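Local coordinates for D-3-phosphoglycerate dehydrogenase-related protein (Vibrio cholerae, PDB 4S1V), which probably catalyses NAD-dependent oxidation of D-3-phosphoglycerate, as a member of the D-isomer-specific 2-hydroxyacid dehydrogenase family, at residues M2-L7 with F48-L53; D8-V13 with R55-I60; G151-G156 with L208-N213; R258-D263 with P281-A286. All coordinates share one frame; numbering follows the deposited sequence. Where two conformers were deposited one is given.

Two parallel alpha/beta sheets carry these contacts. Contact 1 pairs two strands of the five-stranded sheet, and contact 2 joins the loops that leave those same strands; their centres are about 12 Å apart, and they touch where L53 CD1 packs on I60 CG1 at 3.7 Å. Contacts 3 and 4 belong to the seven-stranded Rossmann-type sheet, with centres about 18 Å apart. Between the two groups, contacts 2 and 3 approach to about 6 Å at their nearest atoms without touching, which is consistent with their lying at the cleft between the two domains, where this family usually places its active site. Contact 1 lies about 32 Å, centre to centre, from contact 3. Contacts 2 and 4 also meet the second subunit.

Contact 1: residues M2-L7 with F48-L53; sequences MKIAIL and FEALVL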
# COMPACT_ATOMS: atom_id res chain seq x y z
N MET C 2 27.94 -41.47 -20.92
CA MET C 2 27.66 -41.25 -19.50
C MET C 2 26.23 -40.80 -19.22
O MET C 2 25.63 -40.07 -20.01
CB MET C 2 28.61 -40.21 -18.91
CG MET C 2 30.08 -40.40 -19.23
SD MET C 2 31.07 -39.18 -18.35
CE MET C 2 31.11 -39.90 -16.71
N LYS C 3 25.70 -41.26 -18.09
CA LYS C 3 24.47 -40.71 -17.54
C LYS C 3 24.84 -39.47 -16.72
O LYS C 3 25.60 -39.57 -15.75
CB LYS C 3 23.72 -41.73 -16.67
CG LYS C 3 22.74 -42.62 -17.44
CD LYS C 3 21.56 -43.05 -16.58
CE LYS C 3 20.55 -41.92 -16.38
NZ LYS C 3 19.33 -42.34 -15.63
N ILE C 4 24.29 -38.32 -17.12
CA ILE C 4 24.66 -37.01 -16.59
C ILE C 4 23.47 -36.30 -15.95
O ILE C 4 22.42 -36.18 -16.57
CB ILE C 4 25.25 -36.11 -17.70
CG1 ILE C 4 26.52 -36.72 -18.29
CG2 ILE C 4 25.52 -34.69 -17.20
CD1 ILE C 4 26.83 -36.27 -19.70
N ALA C 5 23.66 -35.83 -14.72
CA ALA C 5 22.65 -35.01 -14.05
C ALA C 5 23.10 -33.55 -13.89
O ALA C 5 24.24 -33.28 -13.47
CB ALA C 5 22.27 -35.60 -12.70
N ILE C 6 22.22 -32.62 -14.24
CA ILE C 6 22.45 -31.20 -13.98
C ILE C 6 21.50 -30.76 -12.88
O ILE C 6 20.28 -30.87 -13.02
CB ILE C 6 22.24 -30.32 -15.24
CG1 ILE C 6 23.08 -30.84 -16.41
CG2 ILE C 6 22.60 -28.87 -14.94
CD1 ILE C 6 22.90 -30.05 -17.69
N LEU C 7 22.06 -30.29 -11.77
CA LEU C 7 21.26 -29.89 -10.61
C LEU C 7 20.82 -28.41 -10.63
O LEU C 7 21.46 -27.56 -11.26
CB LEU C 7 22.01 -30.20 -9.30
CG LEU C 7 22.32 -31.65 -8.93
CD1 LEU C 7 23.12 -31.70 -7.63
CD2 LEU C 7 21.04 -32.47 -8.79
N PHE C 48 23.57 -41.94 -11.73
CA PHE C 48 24.39 -40.98 -12.48
C PHE C 48 25.89 -41.15 -12.28
O PHE C 48 26.36 -41.45 -11.19
CB PHE C 48 23.95 -39.55 -12.19
CG PHE C 48 22.60 -39.21 -12.75
CD1 PHE C 48 22.43 -39.01 -14.11
CD2 PHE C 48 21.48 -39.12 -11.92
CE1 PHE C 48 21.18 -38.70 -14.63
CE2 PHE C 48 20.24 -38.82 -12.43
CZ PHE C 48 20.08 -38.61 -13.79
N GLU C 49 26.62 -40.96 -13.38
CA GLU C 49 28.07 -41.11 -13.41
C GLU C 49 28.80 -39.76 -13.37
O GLU C 49 29.97 -39.69 -12.98
CB GLU C 49 28.49 -41.90 -14.66
CG GLU C 49 27.95 -43.33 -14.70
CD GLU C 49 28.05 -43.96 -16.08
OE1 GLU C 49 27.23 -43.62 -16.96
OE2 GLU C 49 28.96 -44.80 -16.28
N ALA C 50 28.10 -38.70 -13.77
CA ALA C 50 28.63 -37.33 -13.69
C ALA C 50 27.54 -36.38 -13.21
O ALA C 50 26.38 -36.50 -13.61
CB ALA C 50 29.17 -36.87 -15.04
N LEU C 51 27.93 -35.44 -12.35
CA LEU C 51 27.05 -34.34 -11.95
C LEU C 51 27.64 -33.03 -12.44
O LEU C 51 28.85 -32.81 -12.33
CB LEU C 51 26.92 -34.24 -10.43
CG LEU C 51 26.41 -35.38 -9.57
CD1 LEU C 51 26.53 -34.94 -8.12
CD2 LEU C 51 24.97 -35.75 -9.93
N VAL C 52 26.78 -32.18 -12.97
CA VAL C 52 27.15 -30.83 -13.35
C VAL C 52 26.49 -29.89 -12.36
O VAL C 52 25.26 -29.83 -12.27
CB VAL C 52 26.71 -30.49 -14.79
CG1 VAL C 52 26.88 -28.99 -15.07
CG2 VAL C 52 27.52 -31.30 -15.80
N LEU C 53 27.32 -29.17 -11.61
CA LEU C 53 26.84 -28.28 -10.56
C LEU C 53 26.77 -26.84 -11.03
O LEU C 53 27.68 -26.35 -11.71
CB LEU C 53 27.75 -28.36 -9.33
CG LEU C 53 27.99 -29.72 -8.69
CD1 LEU C 53 28.82 -29.56 -7.43
CD2 LEU C 53 26.67 -30.41 -8.38
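A5 and K3 take opposite faces of the F48 ring at the start of a parallel strand pair, 3-6 beside 50-53. F48 begins with CB, 3.9 Å from K3 O; with CG anti to its own carbonyl carbon (chi1 -69°), the ring is laid along the neighbouring backbone. CG then lies 3.6 Å from A5 CB, CD1 is beside A5 N, and CE1 reaches I4 O at 3.4 Å. The A5 methyl sits almost over the ring centre as a CH-pi contact, and alanine is small enough to let the ring come so close. From the other face K3 bends at chi3 and brings NZ to 4.6 Å from the centroid, an off-centre cation-pi contact.

A5 N bonds to A50 O, and A5 O receives V52 N, 2.8 Å away. Before them, K3 O accepts from E49 N and more weakly from A50 N, while K3 N gives a nearly straight bond to E49 OE1 (3.0 Å, 169°). Helix 294-312 packs on I4, I6 and V52. The polar and charged groups thus gather at the strand entrance, where a carboxylate stands in for a backbone acceptor, while the bonds farther along are buried among hydrocarbon.

Contact 2: residues D8-V13 with R55-I60; sequences DDYQNV and RERTPI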
# COMPACT_ATOMS: atom_id res chain seq x y z
N ASP C 8 19.70 -28.14 -9.96
CA ASP C 8 19.29 -26.78 -9.59
C ASP C 8 19.03 -25.76 -10.72
O ASP C 8 19.23 -24.56 -10.52
CB ASP C 8 20.27 -26.19 -8.57
CG ASP C 8 20.47 -27.09 -7.35
OD1 ASP C 8 19.47 -27.43 -6.69
OD2 ASP C 8 21.62 -27.44 -7.06
N ASP C 9 18.58 -26.22 -11.89
CA ASP C 9 18.22 -25.30 -12.98
C ASP C 9 16.77 -24.84 -12.83
O ASP C 9 15.88 -25.34 -13.53
CB ASP C 9 18.48 -25.95 -14.35
CG ASP C 9 18.11 -25.04 -15.53
OD1 ASP C 9 17.92 -23.82 -15.36
OD2 ASP C 9 18.01 -25.57 -16.66
N TYR C 10 16.54 -23.88 -11.93
CA TYR C 10 15.17 -23.51 -11.51
C TYR C 10 14.21 -23.05 -12.63
O TYR C 10 13.00 -23.25 -12.53
CB TYR C 10 15.20 -22.46 -10.39
CG TYR C 10 16.20 -22.76 -9.29
CD1 TYR C 10 16.14 -23.95 -8.57
CD2 TYR C 10 17.19 -21.83 -8.97
CE1 TYR C 10 17.06 -24.22 -7.56
CE2 TYR C 10 18.10 -22.08 -7.96
CZ TYR C 10 18.04 -23.28 -7.26
OH TYR C 10 18.94 -23.54 -6.26
N GLN C 11 14.75 -22.44 -13.67
CA GLN C 11 13.93 -21.97 -14.78
C GLN C 11 13.94 -22.93 -15.96
O GLN C 11 13.25 -22.70 -16.96
CB GLN C 11 14.37 -20.56 -15.22
CG GLN C 11 14.05 -19.48 -14.21
CD GLN C 11 14.61 -18.12 -14.59
OE1 GLN C 11 14.01 -17.38 -15.37
NE2 GLN C 11 15.76 -17.78 -14.04
N ASN C 12 14.73 -24.00 -15.85
CA ASN C 12 14.82 -25.03 -16.88
C ASN C 12 15.28 -24.46 -18.22
O ASN C 12 14.68 -24.73 -19.26
CB ASN C 12 13.49 -25.78 -17.03
CG ASN C 12 13.66 -27.17 -17.61
OD1 ASN C 12 14.69 -27.83 -17.41
ND2 ASN C 12 12.64 -27.64 -18.32
N VAL C 13 16.34 -23.66 -18.17
CA VAL C 13 16.83 -22.92 -19.32
C VAL C 13 18.10 -23.53 -19.91
O VAL C 13 18.46 -23.25 -21.05
CB VAL C 13 17.10 -21.44 -18.97
CG1 VAL C 13 15.79 -20.67 -18.84
CG2 VAL C 13 17.94 -21.32 -17.70
N ARG C 55 27.23 -23.41 -9.80
CA ARG C 55 27.87 -22.69 -8.70
C ARG C 55 27.64 -23.40 -7.36
O ARG C 55 27.91 -24.60 -7.25
CB ARG C 55 27.44 -21.21 -8.68
CG ARG C 55 27.81 -20.44 -9.94
CD ARG C 55 29.30 -20.47 -10.24
NE ARG C 55 30.09 -19.81 -9.20
CZ ARG C 55 31.00 -20.42 -8.45
NH1 ARG C 55 31.27 -21.70 -8.64
NH2 ARG C 55 31.66 -19.75 -7.52
N GLU C 56 27.14 -22.68 -6.35
CA GLU C 56 27.01 -23.21 -4.98
C GLU C 56 25.59 -23.63 -4.57
O GLU C 56 25.30 -23.72 -3.38
CB GLU C 56 27.56 -22.21 -3.95
CG GLU C 56 28.85 -21.50 -4.34
CD GLU C 56 29.61 -20.93 -3.16
OE1 GLU C 56 29.40 -21.39 -2.01
OE2 GLU C 56 30.44 -20.03 -3.37
N ARG C 57 24.70 -23.88 -5.53
CA ARG C 57 23.29 -24.18 -5.21
C ARG C 57 23.06 -25.48 -4.43
O ARG C 57 22.05 -25.63 -3.74
CB ARG C 57 22.44 -24.15 -6.48
CG ARG C 57 22.38 -22.78 -7.11
CD ARG C 57 21.68 -22.81 -8.46
NE ARG C 57 21.80 -21.52 -9.13
CZ ARG C 57 21.15 -21.18 -10.24
NH1 ARG C 57 20.31 -22.03 -10.82
NH2 ARG C 57 21.34 -19.98 -10.76
N THR C 58 24.01 -26.42 -4.53
CA THR C 58 23.98 -27.64 -3.72
C THR C 58 25.34 -27.93 -3.09
O THR C 58 26.34 -28.03 -3.80
CB THR C 58 23.50 -28.85 -4.55
OG1 THR C 58 22.12 -28.68 -4.89
CG2 THR C 58 23.64 -30.16 -3.76
N PRO C 59 25.40 -28.06 -1.75
CA PRO C 59 26.66 -28.50 -1.16
C PRO C 59 26.91 -29.98 -1.45
O PRO C 59 25.98 -30.78 -1.46
CB PRO C 59 26.44 -28.28 0.33
CG PRO C 59 24.96 -28.42 0.51
CD PRO C 59 24.34 -27.86 -0.74
N ILE C 60 28.16 -30.34 -1.71
CA ILE C 60 28.55 -31.74 -1.83
C ILE C 60 29.12 -32.20 -0.50
O ILE C 60 30.22 -31.80 -0.11
CB ILE C 60 29.58 -31.97 -2.97
CG1 ILE C 60 29.03 -31.46 -4.32
CG2 ILE C 60 29.97 -33.44 -3.06
CD1 ILE C 60 27.71 -32.08 -4.75
O HOH W 1 19.01 -21.85 -13.71
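D8 and R57 bring together two loops that leave the C-terminal ends of the adjacent parallel strands 3-6 and 50-53, the two CA atoms lying 6.5 Å apart. D8 has left-handed backbone angles (phi 61°, psi 31°), and D9 follows as the centre of an inverse gamma turn, closed by a weak bond from Y10 N to D8 O. A type I turn from D9 to N12 then folds the chain back.

The turn leaves D8 O facing the arginine. R57 is extended from CG to NE, and its NH1 donates to that oxygen at 2.8 Å with the acceptor essentially in the guanidinium plane. Arginine suits this place because its long arm crosses the gap and its flat head can stack: Y10 CE2 lies over one face of the guanidinium, the two planes 11° apart, while D8 O stands over the centre of the tyrosine ring. One water, in the guanidinium plane, links NH1 to D9 OD1. Y10 OH lies 3.6 Å from R57 CB, alongside the start of the arm. At the other end T58 OG1 donates to the syn lone pair of D8 OD2, modelled at a rather short 2.5 Å.

Outside the loops, D9 OD2 accepts from V14 N, and Y10 meets W133 of the second subunit edge-to-face. The guanidinium is held by the in-plane D8 O and water, by the bond from NE to Y291 OH, and by Y10 over one face. Across the contact this is a polar grip without a carboxylate, in which the charges of D8 and D9 probably act only at longer range.

Contact 3: residues G151-G156 with L208-N213; sequences GIWGLG and LHLRLN
W153 receives L210 over one face of its indole: CD1 of the leucine lies 3.6 Å from the centroid of the five-membered ring, 18° off the normal, a CH-pi contact, while CD2 touches W153 CD1 at 3.5 Å. Leucine fits because its branched end puts both methyls on one face. L208 runs beside the same tryptophan, its CD2 3.9 Å from W153 CE3. The indole is placed here by CG anti to the backbone N (chi1 -166°).

Behind the side chains, H209 N donates to W153 O at 2.8 Å. G154 CA approaches H209 O at 3.5 Å in a CA-H...O contact; a CB on G154 would run into H209 O, and at phi 97° it would also press on the preceding carbonyl oxygen, so glycine suits the place.

A second shell holds this in place. S238 OG bonds to both L208 O and L210 N, fixing the departing loop, and W176 meets W153 edge-to-face. H209 lies against helix 157-168 through I158 and I162. A strand ending in a glycine-rich turn before a helix, next to the end of a parallel neighbour, is the layout of the Rossmann fold, and G154 and G156 are consistent with its GxGxxG dinucleotide-binding signature.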
# COMPACT_ATOMS: atom_id res chain seq x y z
N GLY C 151 31.09 3.63 -2.12
CA GLY C 151 32.09 2.86 -1.39
C GLY C 151 32.18 1.43 -1.87
O GLY C 151 31.18 0.71 -1.92
N ILE C 152 33.39 1.01 -2.23
CA ILE C 152 33.62 -0.34 -2.72
C ILE C 152 34.60 -1.05 -1.79
O ILE C 152 35.71 -0.56 -1.55
CB ILE C 152 34.14 -0.32 -4.18
CG1 ILE C 152 33.15 0.44 -5.06
CG2 ILE C 152 34.37 -1.73 -4.71
CD1 ILE C 152 33.72 0.84 -6.40
N TRP C 153 34.15 -2.17 -1.22
CA TRP C 153 35.02 -3.04 -0.45
C TRP C 153 35.44 -4.16 -1.35
O TRP C 153 34.63 -5.02 -1.69
CB TRP C 153 34.31 -3.59 0.78
CG TRP C 153 35.21 -4.23 1.81
CD1 TRP C 153 36.43 -4.88 1.58
CD2 TRP C 153 34.99 -4.34 3.26
NE1 TRP C 153 36.96 -5.34 2.76
CE2 TRP C 153 36.15 -5.05 3.81
CE3 TRP C 153 33.99 -3.91 4.14
CZ2 TRP C 153 36.28 -5.32 5.16
CZ3 TRP C 153 34.12 -4.20 5.50
CH2 TRP C 153 35.25 -4.88 6.00
N GLY C 154 36.70 -4.13 -1.77
CA GLY C 154 37.26 -5.14 -2.69
C GLY C 154 37.27 -4.68 -4.14
O GLY C 154 36.21 -4.57 -4.77
N LEU C 155 38.45 -4.43 -4.69
CA LEU C 155 38.56 -3.90 -6.05
C LEU C 155 39.06 -4.95 -7.05
O LEU C 155 39.98 -4.70 -7.82
CB LEU C 155 39.43 -2.63 -6.09
CG LEU C 155 39.20 -1.61 -7.21
CD1 LEU C 155 37.84 -0.92 -7.08
CD2 LEU C 155 40.32 -0.58 -7.25
N GLY C 156 38.42 -6.12 -7.04
CA GLY C 156 38.75 -7.20 -7.96
C GLY C 156 38.02 -7.03 -9.27
O GLY C 156 37.55 -5.93 -9.59
N LEU C 208 29.75 -4.49 -1.32
CA LEU C 208 30.73 -5.53 -0.98
C LEU C 208 31.10 -6.38 -2.18
O LEU C 208 30.22 -6.93 -2.86
CB LEU C 208 30.20 -6.44 0.13
CG LEU C 208 29.76 -5.82 1.46
CD1 LEU C 208 29.35 -6.92 2.43
CD2 LEU C 208 30.87 -4.97 2.07
N HIS C 209 32.41 -6.50 -2.44
CA HIS C 209 32.91 -7.40 -3.47
C HIS C 209 34.08 -8.19 -2.95
O HIS C 209 35.23 -7.93 -3.31
CB HIS C 209 33.21 -6.65 -4.76
CG HIS C 209 32.03 -5.87 -5.27
ND1 HIS C 209 31.06 -6.43 -6.02
CD2 HIS C 209 31.62 -4.55 -5.04
CE1 HIS C 209 30.11 -5.52 -6.29
NE2 HIS C 209 30.46 -4.37 -5.68
N LEU C 210 33.78 -9.15 -2.08
CA LEU C 210 34.78 -10.01 -1.44
C LEU C 210 34.38 -11.45 -1.60
O LEU C 210 33.19 -11.77 -1.65
CB LEU C 210 34.86 -9.73 0.06
CG LEU C 210 35.30 -8.34 0.52
CD1 LEU C 210 35.29 -8.30 2.05
CD2 LEU C 210 36.68 -8.01 -0.03
N ARG C 211 35.39 -12.32 -1.67
CA ARG C 211 35.18 -13.76 -1.55
C ARG C 211 34.98 -14.10 -0.08
O ARG C 211 35.58 -13.47 0.79
CB ARG C 211 36.38 -14.54 -2.08
CG ARG C 211 36.50 -14.57 -3.60
CD ARG C 211 37.25 -15.80 -4.08
NE ARG C 211 38.61 -15.87 -3.54
CZ ARG C 211 39.68 -15.31 -4.11
NH1 ARG C 211 39.57 -14.65 -5.25
NH2 ARG C 211 40.87 -15.43 -3.53
N LEU C 212 34.13 -15.09 0.19
CA LEU C 212 33.87 -15.55 1.55
C LEU C 212 34.89 -16.61 1.98
O LEU C 212 35.08 -17.62 1.30
CB LEU C 212 32.45 -16.11 1.67
CG LEU C 212 32.05 -16.74 3.01
CD1 LEU C 212 31.93 -15.69 4.12
CD2 LEU C 212 30.75 -17.54 2.88
N ASN C 213 35.54 -16.37 3.11
CA ASN C 213 36.42 -17.36 3.71
C ASN C 213 36.57 -17.11 5.21
O ASN C 213 35.94 -16.20 5.75
CB ASN C 213 37.79 -17.42 2.99
CG ASN C 213 38.51 -16.09 3.00
OD1 ASN C 213 38.65 -15.44 4.04
ND2 ASN C 213 38.99 -15.67 1.83

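Contact 4: residues R258-D263 with P281-A286; sequences RQAAVD and PNVLCA
Strands 259-262 and 283-285 are the last two of the seven-stranded parallel sheet in the Rossmann-type NAD-binding domain, and A260, A261 and V262 pair there with V283, L284 and C285. Their axes come within 4.5 Å. L284 sits between two bonds to the same partner strand: its N donates to A260 O at 2.8 Å, and its O accepts from V262 N at 2.8 Å. A286 N carries the pattern on to V262 O.

The small methyls of A260 and A261 leave room on each face for neighbouring side chains, A260 CB meeting V283 CG2 at 3.9 Å and A261 CB facing L284 CB on the other side of the sheet. V262 CG2 reaches across to V283 CG1. Helix 247-254 covers the V262 and V283 side, while L284 packs on helix 104-119 and on I125 of the second subunit.

Beyond the last residue pairs, D263 OD1 lies 3.5 Å from the methyl of A286, its carboxylate occupied by the backbone N atoms of L289 and G290. At the opposite end N282 has CG between its backbone N and carbonyl carbon (chi1 63°). The amide ND2, which also bonds to M252 O, donates to R258 O at 3.0 Å from 39° above that carbonyl's plane.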
# COMPACT_ATOMS: atom_id res chain seq x y z
N ARG C 258 17.02 4.29 6.04
CA ARG C 258 18.14 3.62 5.40
C ARG C 258 17.64 2.59 4.40
O ARG C 258 16.50 2.13 4.49
CB ARG C 258 18.99 2.92 6.45
CG ARG C 258 19.87 3.86 7.26
CD ARG C 258 20.72 3.08 8.24
NE ARG C 258 21.59 2.12 7.56
CZ ARG C 258 22.72 1.65 8.07
NH1 ARG C 258 23.12 2.08 9.27
NH2 ARG C 258 23.45 0.77 7.40
N GLN C 259 18.51 2.21 3.47
CA GLN C 259 18.17 1.23 2.46
C GLN C 259 19.23 0.14 2.31
O GLN C 259 20.38 0.31 2.70
CB GLN C 259 17.94 1.93 1.12
CG GLN C 259 16.57 2.58 0.99
CD GLN C 259 16.37 3.23 -0.36
OE1 GLN C 259 16.04 4.41 -0.44
NE2 GLN C 259 16.56 2.46 -1.44
N ALA C 260 18.81 -0.98 1.73
CA ALA C 260 19.73 -2.06 1.42
C ALA C 260 19.29 -2.74 0.13
O ALA C 260 18.12 -2.64 -0.26
CB ALA C 260 19.83 -3.06 2.56
N ALA C 261 20.23 -3.38 -0.55
CA ALA C 261 19.93 -4.20 -1.70
C ALA C 261 20.81 -5.44 -1.60
O ALA C 261 22.03 -5.33 -1.43
CB ALA C 261 20.21 -3.44 -2.98
N VAL C 262 20.20 -6.62 -1.67
CA VAL C 262 20.94 -7.89 -1.56
C VAL C 262 20.57 -8.88 -2.67
O VAL C 262 19.42 -8.93 -3.12
CB VAL C 262 20.79 -8.55 -0.17
CG1 VAL C 262 21.50 -7.72 0.89
CG2 VAL C 262 19.33 -8.76 0.21
N ASP C 263 21.56 -9.65 -3.10
CA ASP C 263 21.39 -10.68 -4.12
C ASP C 263 21.56 -12.05 -3.48
O ASP C 263 21.27 -13.08 -4.08
CB ASP C 263 22.45 -10.49 -5.22
CG ASP C 263 22.10 -11.21 -6.52
OD1 ASP C 263 20.91 -11.20 -6.90
OD2 ASP C 263 23.00 -11.78 -7.17
N PRO C 281 10.19 -3.22 3.48
CA PRO C 281 10.07 -2.38 2.28
C PRO C 281 11.38 -1.68 1.90
O PRO C 281 11.58 -1.39 0.72
CB PRO C 281 9.01 -1.34 2.68
CG PRO C 281 8.97 -1.36 4.17
CD PRO C 281 9.26 -2.79 4.54
N ASN C 282 12.25 -1.43 2.88
CA ASN C 282 13.51 -0.73 2.62
C ASN C 282 14.70 -1.61 2.20
O ASN C 282 15.83 -1.13 2.09
CB ASN C 282 13.89 0.19 3.80
CG ASN C 282 14.15 -0.58 5.09
OD1 ASN C 282 13.65 -1.68 5.29
ND2 ASN C 282 14.93 0.02 5.99
N VAL C 283 14.45 -2.90 1.97
CA VAL C 283 15.48 -3.80 1.44
C VAL C 283 15.02 -4.38 0.11
O VAL C 283 13.98 -5.04 0.03
CB VAL C 283 15.83 -4.94 2.42
CG1 VAL C 283 16.85 -5.90 1.81
CG2 VAL C 283 16.35 -4.39 3.74
N LEU C 284 15.80 -4.13 -0.94
CA LEU C 284 15.56 -4.77 -2.21
C LEU C 284 16.20 -6.15 -2.17
O LEU C 284 17.39 -6.28 -1.89
CB LEU C 284 16.12 -3.90 -3.36
CG LEU C 284 15.84 -4.33 -4.81
CD1 LEU C 284 15.81 -3.14 -5.74
CD2 LEU C 284 16.83 -5.38 -5.31
N CYS C 285 15.39 -7.18 -2.43
CA CYS C 285 15.85 -8.57 -2.39
C CYS C 285 15.72 -9.23 -3.76
O CYS C 285 14.61 -9.35 -4.30
CB CYS C 285 15.03 -9.38 -1.37
SG CYS C 285 15.17 -8.86 0.36
N ALA C 286 16.85 -9.64 -4.33
CA ALA C 286 16.87 -10.36 -5.61
C ALA C 286 17.34 -11.79 -5.39
O ALA C 286 18.14 -12.04 -4.49
CB ALA C 286 17.76 -9.64 -6.61